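Local coordinates for testis-expressed protein 101 (PDB 7BPS), which takes part in fertilization, controlling sperm binding to the zona pellucida and sperm migration into the oviduct, probably through the adhesion molecule ADAM3, at residues 43-48 with 79-84; 72-77 with 165-170; 117-122 with 134-139; 169-174 with 189-194. All blocks are in the same frame, centred on the assembly; numbering follows the deposited sequence.

Interaction 1: 43-48 with 79-84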
loop_
_atom_site.group_PDB
_atom_site.type_symbol
_atom_site.label_atom_id
_atom_site.label_comp_id
_atom_site.label_asym_id
_atom_site.label_seq_id
_atom_site.Cartn_x
_atom_site.Cartn_y
_atom_site.Cartn_z
ATOM N N LEU A 43 2.870 1.119 -1.916
ATOM C CA LEU A 43 1.478 1.050 -1.416
ATOM C C LEU A 43 1.492 1.530 0.032
ATOM O O LEU A 43 2.353 1.065 0.792
ATOM C CB LEU A 43 0.977 -0.391 -1.519
ATOM C CG LEU A 43 -0.438 -0.654 -1.014
ATOM C CD1 LEU A 43 -1.469 0.225 -1.679
ATOM C CD2 LEU A 43 -0.806 -2.102 -1.233
ATOM N N LEU A 44 0.566 2.422 0.392
ATOM C CA LEU A 44 0.453 3.006 1.754
ATOM C C LEU A 44 -0.938 2.714 2.275
ATOM O O LEU A 44 -1.896 3.003 1.567
ATOM C CB LEU A 44 0.717 4.515 1.696
ATOM C CG LEU A 44 2.115 4.898 1.212
ATOM C CD1 LEU A 44 2.125 5.245 -0.272
ATOM C CD2 LEU A 44 2.681 6.044 2.016
ATOM N N ILE A 45 -1.039 2.133 3.459
ATOM C CA ILE A 45 -2.346 1.759 4.081
ATOM C C ILE A 45 -2.375 2.271 5.522
ATOM O O ILE A 45 -1.402 2.040 6.267
ATOM C CB ILE A 45 -2.573 0.249 4.012
ATOM C CG1 ILE A 45 -2.436 -0.276 2.582
ATOM C CG2 ILE A 45 -3.917 -0.093 4.605
ATOM C CD1 ILE A 45 -2.210 -1.763 2.487
ATOM N N LYS A 46 -3.488 2.901 5.874
ATOM C CA LYS A 46 -3.700 3.643 7.132
ATOM C C LYS A 46 -5.129 3.368 7.597
ATOM O O LYS A 46 -6.031 3.284 6.736
ATOM C CB LYS A 46 -3.506 5.118 6.806
ATOM C CG LYS A 46 -3.307 6.045 7.985
ATOM C CD LYS A 46 -3.572 7.485 7.631
ATOM C CE LYS A 46 -3.218 8.397 8.783
ATOM N NZ LYS A 46 -3.973 8.043 10.009
ATOM N N ALA A 47 -5.343 3.226 8.897
ATOM C CA ALA A 47 -6.688 3.364 9.489
ATOM C C ALA A 47 -6.742 4.708 10.213
ATOM O O ALA A 47 -5.731 5.353 10.327
ATOM C CB ALA A 47 -7.028 2.201 10.393
ATOM N N ASP A 48 -7.922 5.104 10.666
ATOM C CA ASP A 48 -8.110 6.351 11.434
ATOM C C ASP A 48 -7.168 6.327 12.636
ATOM O O ASP A 48 -7.202 5.355 13.382
ATOM C CB ASP A 48 -9.559 6.452 11.904
ATOM C CG ASP A 48 -9.875 7.785 12.552
ATOM O OD1 ASP A 48 -9.085 8.730 12.362
ATOM O OD2 ASP A 48 -10.916 7.854 13.186
ATOM N N LEU A 79 -10.348 4.041 6.767
ATOM C CA LEU A 79 -9.286 3.328 6.018
ATOM C C LEU A 79 -8.943 4.116 4.750
ATOM O O LEU A 79 -9.871 4.640 4.077
ATOM C CB LEU A 79 -9.770 1.917 5.673
ATOM C CG LEU A 79 -10.223 1.067 6.850
ATOM C CD1 LEU A 79 -10.472 -0.376 6.385
ATOM C CD2 LEU A 79 -9.235 1.131 8.019
ATOM N N VAL A 80 -7.657 4.180 4.442
ATOM C CA VAL A 80 -7.101 4.822 3.221
ATOM C C VAL A 80 -6.060 3.858 2.658
ATOM O O VAL A 80 -5.142 3.435 3.443
ATOM C CB VAL A 80 -6.449 6.178 3.535
ATOM C CG1 VAL A 80 -5.919 6.842 2.274
ATOM C CG2 VAL A 80 -7.401 7.091 4.279
ATOM N N ALA A 81 -6.172 3.526 1.373
ATOM C CA ALA A 81 -5.152 2.754 0.642
ATOM C C ALA A 81 -4.837 3.507 -0.648
ATOM O O ALA A 81 -5.783 3.848 -1.374
ATOM C CB ALA A 81 -5.637 1.340 0.433
ATOM N N ILE A 82 -3.555 3.791 -0.893
ATOM C CA ILE A 82 -3.069 4.584 -2.055
ATOM C C ILE A 82 -1.791 3.946 -2.605
ATOM O O ILE A 82 -0.945 3.536 -1.793
ATOM C CB ILE A 82 -2.806 6.033 -1.626
ATOM C CG1 ILE A 82 -4.122 6.788 -1.435
ATOM C CG2 ILE A 82 -1.881 6.726 -2.616
ATOM C CD1 ILE A 82 -3.956 8.199 -0.863
ATOM N N SER A 83 -1.622 3.905 -3.930
ATOM C CA SER A 83 -0.371 3.403 -4.551
ATOM C C SER A 83 0.140 4.372 -5.609
ATOM O O SER A 83 -0.671 5.074 -6.243
ATOM C CB SER A 83 -0.518 1.997 -5.090
ATOM O OG SER A 83 -1.356 1.979 -6.220
ATOM N N TYR A 84 1.459 4.407 -5.747
ATOM C CA TYR A 84 2.203 5.014 -6.871
ATOM C C TYR A 84 3.096 3.951 -7.504
ATOM O O TYR A 84 3.831 3.300 -6.750
ATOM C CB TYR A 84 3.055 6.164 -6.358
ATOM C CG TYR A 84 4.114 6.627 -7.318
ATOM C CD1 TYR A 84 3.863 7.602 -8.274
ATOM C CD2 TYR A 84 5.373 6.075 -7.266
ATOM C CE1 TYR A 84 4.863 8.036 -9.129
ATOM C CE2 TYR A 84 6.372 6.484 -8.120
ATOM C CZ TYR A 84 6.124 7.474 -9.047
ATOM O OH TYR A 84 7.144 7.854 -9.863
#
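L44 with I82 and K46 with V80 are the hydrogen-bonded pairs of an antiparallel strand pair in the first of the two Ly6/uPAR domains of this protein. Strands 43-46 and 80-84 run 169° apart in direction, and each of these pairs is closed by two backbone bonds. L44 N reaches I82 O at 2.9 Å, with the return bond from I82 N to L44 O at 3.1 Å. K46 and V80 are joined in the same way. The pairs L43 with S83 and I45 with A81 alternate with them, and their side chains leave the opposite face. L43 has CG anti to its backbone N (chi1 179°), and its CD1 lies 3.4 Å from I82 O and 4.0 Å from S83 CB. Next to it, I45 CG1 meets A81 CB at 4.2 Å. Beyond the last bridge, CD2 of L79 closes on A47 CB at 3.4 Å, extending the apolar contact into the loop. K46 NZ donates to O of the next residue, A47 (3.2 Å), and weakly to T50 O. S83 OG is hydrogen-bonded to Y73 OH. On the face of L44, K46 and V80 lies W103. On the other face, L43 and I45 pack against F151 and L149 of strand 143-152 in the second domain. The pair sits inside a six-stranded sheet, between strand 52-61 beside 37-46 and strand 68-72 beside 80-88.

Interaction 2: 72-77 with 165-170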
loop_
_atom_site.group_PDB
_atom_site.type_symbol
_atom_site.label_atom_id
_atom_site.label_comp_id
_atom_site.label_asym_id
_atom_site.label_seq_id
_atom_site.Cartn_x
_atom_site.Cartn_y
_atom_site.Cartn_z
ATOM N N GLN A 72 -5.998 5.663 -5.677
ATOM C CA GLN A 72 -6.648 5.636 -4.351
ATOM C C GLN A 72 -7.689 4.517 -4.374
ATOM O O GLN A 72 -8.725 4.657 -5.070
ATOM C CB GLN A 72 -7.250 7.000 -4.025
ATOM C CG GLN A 72 -7.954 6.999 -2.687
ATOM C CD GLN A 72 -8.224 8.387 -2.187
ATOM O OE1 GLN A 72 -7.490 8.914 -1.346
ATOM N NE2 GLN A 72 -9.321 8.950 -2.682
ATOM N N TYR A 73 -7.422 3.428 -3.664
ATOM C CA TYR A 73 -8.292 2.223 -3.669
ATOM C C TYR A 73 -9.519 2.545 -2.827
ATOM O O TYR A 73 -10.636 2.305 -3.251
ATOM C CB TYR A 73 -7.521 0.997 -3.169
ATOM C CG TYR A 73 -6.285 0.708 -3.977
ATOM C CD1 TYR A 73 -6.334 -0.195 -5.023
ATOM C CD2 TYR A 73 -5.079 1.339 -3.725
ATOM C CE1 TYR A 73 -5.225 -0.452 -5.810
ATOM C CE2 TYR A 73 -3.962 1.093 -4.508
ATOM C CZ TYR A 73 -4.032 0.181 -5.547
ATOM O OH TYR A 73 -2.972 -0.094 -6.369
ATOM N N THR A 74 -9.275 3.129 -1.664
ATOM C CA THR A 74 -10.302 3.446 -0.653
ATOM C C THR A 74 -10.010 4.848 -0.110
ATOM O O THR A 74 -8.846 5.149 0.164
ATOM C CB THR A 74 -10.333 2.385 0.453
ATOM O OG1 THR A 74 -10.694 1.093 -0.049
ATOM C CG2 THR A 74 -11.295 2.776 1.554
ATOM N N ALA A 75 -11.037 5.678 0.013
ATOM C CA ALA A 75 -10.917 7.104 0.384
ATOM C C ALA A 75 -11.294 7.294 1.842
ATOM O O ALA A 75 -12.097 6.544 2.396
ATOM C CB ALA A 75 -11.802 7.938 -0.501
ATOM N N PRO A 76 -10.714 8.314 2.503
ATOM C CA PRO A 76 -11.143 8.696 3.847
ATOM C C PRO A 76 -12.595 9.167 3.772
ATOM O O PRO A 76 -13.119 9.416 2.690
ATOM C CB PRO A 76 -10.158 9.799 4.240
ATOM C CG PRO A 76 -9.704 10.390 2.914
ATOM C CD PRO A 76 -9.682 9.209 1.965
ATOM N N PRO A 77 -13.326 9.256 4.893
ATOM C CA PRO A 77 -12.775 8.960 6.218
ATOM C C PRO A 77 -12.580 7.469 6.524
ATOM O O PRO A 77 -13.236 6.648 5.934
ATOM C CB PRO A 77 -13.828 9.536 7.180
ATOM C CG PRO A 77 -15.128 9.552 6.382
ATOM C CD PRO A 77 -14.734 9.689 4.929
ATOM N N CYS A 165 -13.478 1.732 10.861
ATOM C CA CYS A 165 -14.530 2.416 10.084
ATOM C C CYS A 165 -14.007 2.660 8.669
ATOM O O CYS A 165 -12.835 3.075 8.510
ATOM C CB CYS A 165 -14.955 3.721 10.730
ATOM S SG CYS A 165 -15.232 3.601 12.513
ATOM N N THR A 166 -14.836 2.397 7.651
ATOM C CA THR A 166 -14.401 2.634 6.256
ATOM C C THR A 166 -15.587 3.074 5.401
ATOM O O THR A 166 -16.727 2.823 5.809
ATOM C CB THR A 166 -13.695 1.385 5.727
ATOM O OG1 THR A 166 -13.161 1.682 4.438
ATOM C CG2 THR A 166 -14.620 0.199 5.655
ATOM N N THR A 167 -15.284 3.727 4.280
ATOM C CA THR A 167 -16.216 4.093 3.182
ATOM C C THR A 167 -16.428 2.902 2.248
ATOM O O THR A 167 -17.456 2.885 1.539
ATOM C CB THR A 167 -15.646 5.286 2.410
ATOM O OG1 THR A 167 -14.316 4.985 1.988
ATOM C CG2 THR A 167 -15.637 6.543 3.248
ATOM N N THR A 168 -15.499 1.938 2.211
ATOM C CA THR A 168 -15.596 0.827 1.226
ATOM C C THR A 168 -16.732 -0.117 1.659
ATOM O O THR A 168 -17.168 -0.079 2.826
ATOM C CB THR A 168 -14.236 0.154 0.968
ATOM O OG1 THR A 168 -14.410 -0.613 -0.225
ATOM C CG2 THR A 168 -13.760 -0.719 2.113
ATOM N N ILE A 169 -17.231 -0.895 0.711
ATOM C CA ILE A 169 -18.442 -1.745 0.885
ATOM C C ILE A 169 -18.016 -3.190 0.673
ATOM O O ILE A 169 -17.457 -3.481 -0.404
ATOM C CB ILE A 169 -19.534 -1.311 -0.104
ATOM C CG1 ILE A 169 -19.979 0.122 0.191
ATOM C CG2 ILE A 169 -20.697 -2.297 -0.081
ATOM C CD1 ILE A 169 -20.717 0.770 -0.922
ATOM N N GLY A 170 -18.247 -4.037 1.674
ATOM C CA GLY A 170 -17.724 -5.417 1.718
ATOM C C GLY A 170 -16.210 -5.446 1.769
ATOM O O GLY A 170 -15.607 -4.487 2.297
HETATM O O HOH W 1 -13.547 4.647 -0.520
HETATM O O HOH W 2 -12.400 4.332 4.696
#
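T167 OG1 donates to A75 O at 2.7 Å, the one direct hydrogen bond between the two segments. The hydroxyl lies between the backbone N and carbonyl carbon of its own residue (chi1 54°) and approaches the A75 carbonyl 18° out of its plane. Water 1 is also bound there: it donates to T167 OG1 at 2.6 Å and accepts from A75 N at 2.8 Å, so a direct and a water-mediated bond grip the same residue from one hydroxyl. Water 2 accepts from T167 N and can donate to P77 O, which lies within bonding distance. Carbon atoms of the threonines and P77 close in around this polar centre. T167 CG2 lies 3.7 Å from P77 CD, the two side chains crossing at about a right angle. T74 slides past T167 in the opposite direction and sets its CG2 3.6 Å from T166 OG1, while T74 OG1 passes T168 CB at 3.8 Å. In the next shell, T166 OG1 accepts from T168 N (3.2 Å, 170° at the hydrogen), an ST turn that bends the chain just after strand 165-166. The hydroxyls of T74 and T168 are held by the carbonyls of L173 and R172. A cis peptide bond between P76 and P77 shapes the other loop, and Y73 and T74 both face A81 in a classic beta bulge where the chain turns its corner. C165 and L79 are joined by a backbone hydrogen bond. A loop of the first Ly6/uPAR domain thus meets a strand end and turn of the second, a seam between tandemly arranged domains.

Interaction 3: 117-122 with 134-139. With SO4 (sulfate ion), chain H.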
loop_
_atom_site.group_PDB
_atom_site.type_symbol
_atom_site.label_atom_id
_atom_site.label_comp_id
_atom_site.label_asym_id
_atom_site.label_seq_id
_atom_site.Cartn_x
_atom_site.Cartn_y
_atom_site.Cartn_z
ATOM N N THR A 117 -23.857 7.363 17.060
ATOM C CA THR A 117 -22.615 7.229 16.241
ATOM C C THR A 117 -22.102 5.773 16.367
ATOM O O THR A 117 -22.295 5.115 17.406
ATOM C CB THR A 117 -21.607 8.389 16.463
ATOM O OG1 THR A 117 -20.275 7.874 16.598
ATOM C CG2 THR A 117 -21.904 9.300 17.643
ATOM N N ARG A 118 -21.521 5.261 15.284
ATOM C CA ARG A 118 -20.972 3.890 15.188
ATOM C C ARG A 118 -19.531 3.912 15.685
ATOM O O ARG A 118 -18.894 4.971 15.636
ATOM C CB ARG A 118 -21.127 3.387 13.750
ATOM C CG ARG A 118 -22.548 3.530 13.213
ATOM C CD ARG A 118 -23.614 2.875 14.085
ATOM N NE ARG A 118 -24.486 2.018 13.289
ATOM C CZ ARG A 118 -24.488 0.680 13.302
ATOM N NH1 ARG A 118 -23.673 0.005 14.104
ATOM N NH2 ARG A 118 -25.328 0.025 12.514
ATOM N N HIS A 119 -19.062 2.763 16.167
ATOM C CA HIS A 119 -17.684 2.494 16.649
ATOM C C HIS A 119 -17.177 1.191 16.004
ATOM O O HIS A 119 -17.988 0.311 15.733
ATOM C CB HIS A 119 -17.669 2.454 18.183
ATOM C CG HIS A 119 -18.276 3.670 18.803
ATOM N ND1 HIS A 119 -19.645 3.929 18.754
ATOM C CD2 HIS A 119 -17.718 4.710 19.467
ATOM C CE1 HIS A 119 -19.892 5.069 19.372
ATOM N NE2 HIS A 119 -18.731 5.557 19.834
ATOM N N CYS A 120 -15.884 1.111 15.696
ATOM C CA CYS A 120 -15.229 -0.072 15.094
ATOM C C CYS A 120 -13.850 -0.246 15.711
ATOM O O CYS A 120 -13.108 0.729 15.918
ATOM C CB CYS A 120 -15.025 0.048 13.591
ATOM S SG CYS A 120 -16.499 0.482 12.653
ATOM N N PRO A 121 -13.479 -1.514 15.998
ATOM C CA PRO A 121 -12.107 -1.862 16.337
ATOM C C PRO A 121 -11.231 -1.374 15.184
ATOM O O PRO A 121 -11.586 -1.585 14.019
ATOM C CB PRO A 121 -12.110 -3.396 16.439
ATOM C CG PRO A 121 -13.567 -3.767 16.642
ATOM C CD PRO A 121 -14.377 -2.682 15.975
ATOM N N THR A 122 -10.133 -0.711 15.526
ATOM C CA THR A 122 -9.300 0.033 14.561
ATOM C C THR A 122 -7.831 -0.352 14.752
ATOM O O THR A 122 -7.325 -0.219 15.869
ATOM C CB THR A 122 -9.503 1.546 14.740
ATOM O OG1 THR A 122 -10.909 1.836 14.600
ATOM C CG2 THR A 122 -8.646 2.357 13.787
ATOM N N SER A 134 -11.477 0.441 20.036
ATOM C CA SER A 134 -12.716 0.927 19.386
ATOM C C SER A 134 -12.602 2.443 19.130
ATOM O O SER A 134 -12.123 3.177 20.008
ATOM C CB SER A 134 -13.894 0.546 20.229
ATOM O OG SER A 134 -15.098 0.958 19.622
ATOM N N MET A 135 -12.941 2.885 17.925
ATOM C CA MET A 135 -12.970 4.326 17.547
ATOM C C MET A 135 -14.327 4.674 16.952
ATOM O O MET A 135 -14.969 3.857 16.290
ATOM C CB MET A 135 -11.896 4.681 16.526
ATOM C CG MET A 135 -10.509 4.406 17.014
ATOM S SD MET A 135 -9.293 5.039 15.868
ATOM C CE MET A 135 -8.915 6.637 16.573
ATOM N N PRO A 136 -14.818 5.907 17.193
ATOM C CA PRO A 136 -16.065 6.353 16.595
ATOM C C PRO A 136 -15.845 6.588 15.097
ATOM O O PRO A 136 -14.799 7.055 14.697
ATOM C CB PRO A 136 -16.396 7.634 17.383
ATOM C CG PRO A 136 -15.066 8.150 17.838
ATOM C CD PRO A 136 -14.193 6.928 18.046
ATOM N N CYS A 137 -16.827 6.196 14.299
ATOM C CA CYS A 137 -16.832 6.329 12.825
ATOM C C CYS A 137 -17.336 7.715 12.422
ATOM O O CYS A 137 -18.367 8.134 12.940
ATOM C CB CYS A 137 -17.733 5.264 12.228
ATOM S SG CYS A 137 -17.263 3.584 12.735
ATOM N N ALA A 138 -16.654 8.378 11.492
ATOM C CA ALA A 138 -17.061 9.678 10.922
ATOM C C ALA A 138 -18.298 9.485 10.045
ATOM O O ALA A 138 -18.544 8.338 9.601
ATOM C CB ALA A 138 -15.936 10.268 10.109
ATOM N N ASN A 139 -19.022 10.582 9.797
ATOM C CA ASN A 139 -20.110 10.647 8.792
ATOM C C ASN A 139 -19.533 10.198 7.443
ATOM O O ASN A 139 -18.460 10.667 7.055
ATOM C CB ASN A 139 -20.737 12.047 8.705
ATOM C CG ASN A 139 -22.183 12.018 8.254
ATOM O OD1 ASN A 139 -22.933 11.146 8.680
ATOM N ND2 ASN A 139 -22.600 12.968 7.426
HETATM S S SO4 H . -21.602 0.701 17.859
HETATM O O1 SO4 H . -22.967 1.081 17.560
HETATM O O2 SO4 H . -21.091 1.526 18.929
HETATM O O3 SO4 H . -21.573 -0.672 18.277
HETATM O O4 SO4 H . -20.792 0.849 16.663
#
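H119 and P136 cross obliquely, with CD2 of the imidazole 3.7 Å from P136 CA, on the face of a short antiparallel hairpin that also carries S134 and P121. H119 CG is anti to the carbonyl carbon (chi1 -53°), and CB of H119 touches S134 OG. A sulfate ion, probably from the crystallisation liquor, sits at H119: the backbone N donates to its O4 at 2.6 Å, and ND1 makes a weak bond to O2 at 2.8 Å. M135, on the other face with C120, crosses T122 at about a right angle, with T122 CG2 3.5 Å from M135 SD. The T122 hydroxyl turns back to C120 O (2.8 Å), which M135 N also reaches, at 3.0 Å; the two donors come from opposite sides of the carbonyl plane, so this one oxygen takes a cross-strand N-H and a hydroxyl from its own segment. C120 N completes the pair by bonding to M135 O. At the far end, C137 N meets R118 O at 2.7 Å in a nearly straight bond (173° at the hydrogen) that stands above the carbonyl plane. C120 SG and C137 SG approach to 3.2 Å without bonding to each other, since each belongs to a separate disulfide, C120 with C144 and C137 with C165. Two crosslinks come side by side, as at the cysteine-rich end of a three-finger Ly6/uPAR domain. The hairpin belongs to the antiparallel sheet of the second domain, where strand 119-126 also pairs with 158-163; F194, after strand 183-193, packs on R118 and C137, and T122 rests on A47 of the first domain.

Interaction 4: 169-174 with 189-194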
loop_
_atom_site.group_PDB
_atom_site.type_symbol
_atom_site.label_atom_id
_atom_site.label_comp_id
_atom_site.label_asym_id
_atom_site.label_seq_id
_atom_site.Cartn_x
_atom_site.Cartn_y
_atom_site.Cartn_z
ATOM N N ILE A 169 -17.231 -0.895 0.711
ATOM C CA ILE A 169 -18.442 -1.745 0.885
ATOM C C ILE A 169 -18.016 -3.190 0.673
ATOM O O ILE A 169 -17.457 -3.481 -0.404
ATOM C CB ILE A 169 -19.534 -1.311 -0.104
ATOM C CG1 ILE A 169 -19.979 0.122 0.191
ATOM C CG2 ILE A 169 -20.697 -2.297 -0.081
ATOM C CD1 ILE A 169 -20.717 0.770 -0.922
ATOM N N GLY A 170 -18.247 -4.037 1.674
ATOM C CA GLY A 170 -17.724 -5.417 1.718
ATOM C C GLY A 170 -16.210 -5.446 1.769
ATOM O O GLY A 170 -15.607 -4.487 2.297
ATOM N N CYS A 171 -15.615 -6.513 1.237
ATOM C CA CYS A 171 -14.169 -6.791 1.356
ATOM C C CYS A 171 -13.424 -6.111 0.202
ATOM O O CYS A 171 -12.777 -6.834 -0.577
ATOM C CB CYS A 171 -13.915 -8.292 1.385
ATOM S SG CYS A 171 -14.692 -9.113 2.794
ATOM N N ARG A 172 -13.452 -4.772 0.154
ATOM C CA ARG A 172 -13.005 -3.984 -1.033
ATOM C C ARG A 172 -12.116 -2.817 -0.606
ATOM O O ARG A 172 -12.121 -1.768 -1.278
ATOM C CB ARG A 172 -14.240 -3.539 -1.821
ATOM C CG ARG A 172 -15.025 -4.704 -2.395
ATOM C CD ARG A 172 -15.885 -4.318 -3.593
ATOM N NE ARG A 172 -17.266 -4.226 -3.155
ATOM C CZ ARG A 172 -18.252 -5.031 -3.518
ATOM N NH1 ARG A 172 -18.045 -5.983 -4.403
ATOM N NH2 ARG A 172 -19.458 -4.848 -3.017
ATOM N N LEU A 173 -11.349 -3.000 0.465
ATOM C CA LEU A 173 -10.258 -2.071 0.831
ATOM C C LEU A 173 -9.372 -1.862 -0.404
ATOM O O LEU A 173 -9.003 -0.699 -0.682
ATOM C CB LEU A 173 -9.467 -2.638 2.016
ATOM C CG LEU A 173 -8.267 -1.796 2.459
ATOM C CD1 LEU A 173 -8.684 -0.364 2.780
ATOM C CD2 LEU A 173 -7.570 -2.419 3.647
ATOM N N MET A 174 -9.034 -2.935 -1.124
ATOM C CA MET A 174 -8.117 -2.826 -2.283
ATOM C C MET A 174 -8.938 -2.747 -3.586
ATOM O O MET A 174 -8.379 -2.974 -4.670
ATOM C CB MET A 174 -7.123 -3.989 -2.301
ATOM C CG MET A 174 -6.066 -3.880 -1.243
ATOM S SD MET A 174 -5.143 -2.320 -1.345
ATOM C CE MET A 174 -4.217 -2.561 -2.857
ATOM N N CYS A 189 -11.992 -10.592 4.374
ATOM C CA CYS A 189 -12.471 -9.720 5.467
ATOM C C CYS A 189 -13.754 -10.253 6.087
ATOM O O CYS A 189 -14.433 -11.112 5.464
ATOM C CB CYS A 189 -12.654 -8.291 4.958
ATOM S SG CYS A 189 -14.338 -7.882 4.441
ATOM N N SER A 190 -14.039 -9.738 7.278
ATOM C CA SER A 190 -15.396 -9.541 7.836
ATOM C C SER A 190 -15.751 -8.060 7.760
ATOM O O SER A 190 -14.839 -7.181 7.884
ATOM C CB SER A 190 -15.448 -9.969 9.263
ATOM O OG SER A 190 -15.065 -11.301 9.361
ATOM N N TYR A 191 -17.040 -7.790 7.690
ATOM C CA TYR A 191 -17.582 -6.417 7.693
ATOM C C TYR A 191 -18.974 -6.462 8.302
ATOM O O TYR A 191 -19.642 -7.488 8.248
ATOM C CB TYR A 191 -17.550 -5.821 6.287
ATOM C CG TYR A 191 -18.495 -6.464 5.309
ATOM C CD1 TYR A 191 -18.156 -7.635 4.639
ATOM C CD2 TYR A 191 -19.724 -5.876 5.030
ATOM C CE1 TYR A 191 -19.022 -8.222 3.730
ATOM C CE2 TYR A 191 -20.592 -6.440 4.112
ATOM C CZ TYR A 191 -20.228 -7.600 3.450
ATOM O OH TYR A 191 -21.074 -8.144 2.549
ATOM N N GLN A 192 -19.358 -5.350 8.915
ATOM C CA GLN A 192 -20.694 -5.142 9.509
ATOM C C GLN A 192 -21.182 -3.810 8.958
ATOM O O GLN A 192 -20.644 -2.793 9.430
ATOM C CB GLN A 192 -20.586 -5.147 11.040
ATOM C CG GLN A 192 -19.984 -6.412 11.632
ATOM C CD GLN A 192 -18.480 -6.423 11.645
ATOM O OE1 GLN A 192 -17.869 -7.376 11.163
ATOM N NE2 GLN A 192 -17.887 -5.381 12.210
ATOM N N SER A 193 -22.067 -3.839 7.954
ATOM C CA SER A 193 -22.708 -2.647 7.337
ATOM C C SER A 193 -23.544 -1.937 8.386
ATOM O O SER A 193 -24.093 -2.639 9.226
ATOM C CB SER A 193 -23.598 -2.964 6.171
ATOM O OG SER A 193 -22.991 -3.931 5.337
ATOM N N PHE A 194 -23.632 -0.619 8.258
ATOM C CA PHE A 194 -24.625 0.254 8.915
ATOM C C PHE A 194 -25.822 0.377 7.953
ATOM O O PHE A 194 -26.954 0.183 8.386
ATOM C CB PHE A 194 -23.999 1.619 9.228
ATOM C CG PHE A 194 -22.598 1.637 9.795
ATOM C CD1 PHE A 194 -22.118 0.599 10.576
ATOM C CD2 PHE A 194 -21.752 2.715 9.545
ATOM C CE1 PHE A 194 -20.830 0.631 11.095
ATOM C CE2 PHE A 194 -20.459 2.745 10.055
ATOM C CZ PHE A 194 -20.000 1.702 10.824
#
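C171 and C189 are joined by one of the disulfides of the second Ly6/uPAR domain, tying the loop after strand 165-166 to strand 183-193. The SG atoms are 2.1 Å apart, with a torsion of -81° about the S-S bond, close to the usual right-angled form. The aromatic contacts come from Y191, two residues further along the strand. G170 CA stands over the centre of its ring, 3.5 Å from the centroid and 5° off the normal, a CH-pi contact of the alpha carbon over one face. CG of Y191 lies between its backbone N and carbonyl carbon (chi1 68°), on the side of the chain toward G170. C171 SG makes a longer, oblique sulfur-aromatic approach, 5.4 Å from the same centroid. Polar bonds shape the loop itself. C171 is the centre of an inverse gamma turn, closed by a weak bond from R172 N to G170 O (3.1 Å). R172 NE makes another weak bond back to I169 O. Just after the turn, the backbone N atoms of L173 and M174 are held by the two carboxylate oxygens of E187, on the strand that carries C189. At the edge of the Y191 ring, in its plane, lies S193 OG.

In the fold
From the N terminus, interaction 1 opens on strand 37-46 and closes at 79-84, ending a loop inside the first domain. Interaction 2 opens at 72-77, before that loop has closed, and closes only at 165-170, so interactions 1 and 2 cross and the latter spans both domains. Nested within it is interaction 3, the hairpin of the second domain, 117-122 with 134-139, joined to interaction 2 by the C137 to C165 disulfide. Interaction 4 starts on I169 and G170, where interaction 2 ends, and fastens the last strand; its L173 O bonds to T74 OG1, and L173 and M174 pack on L79 and L43 of interaction 1.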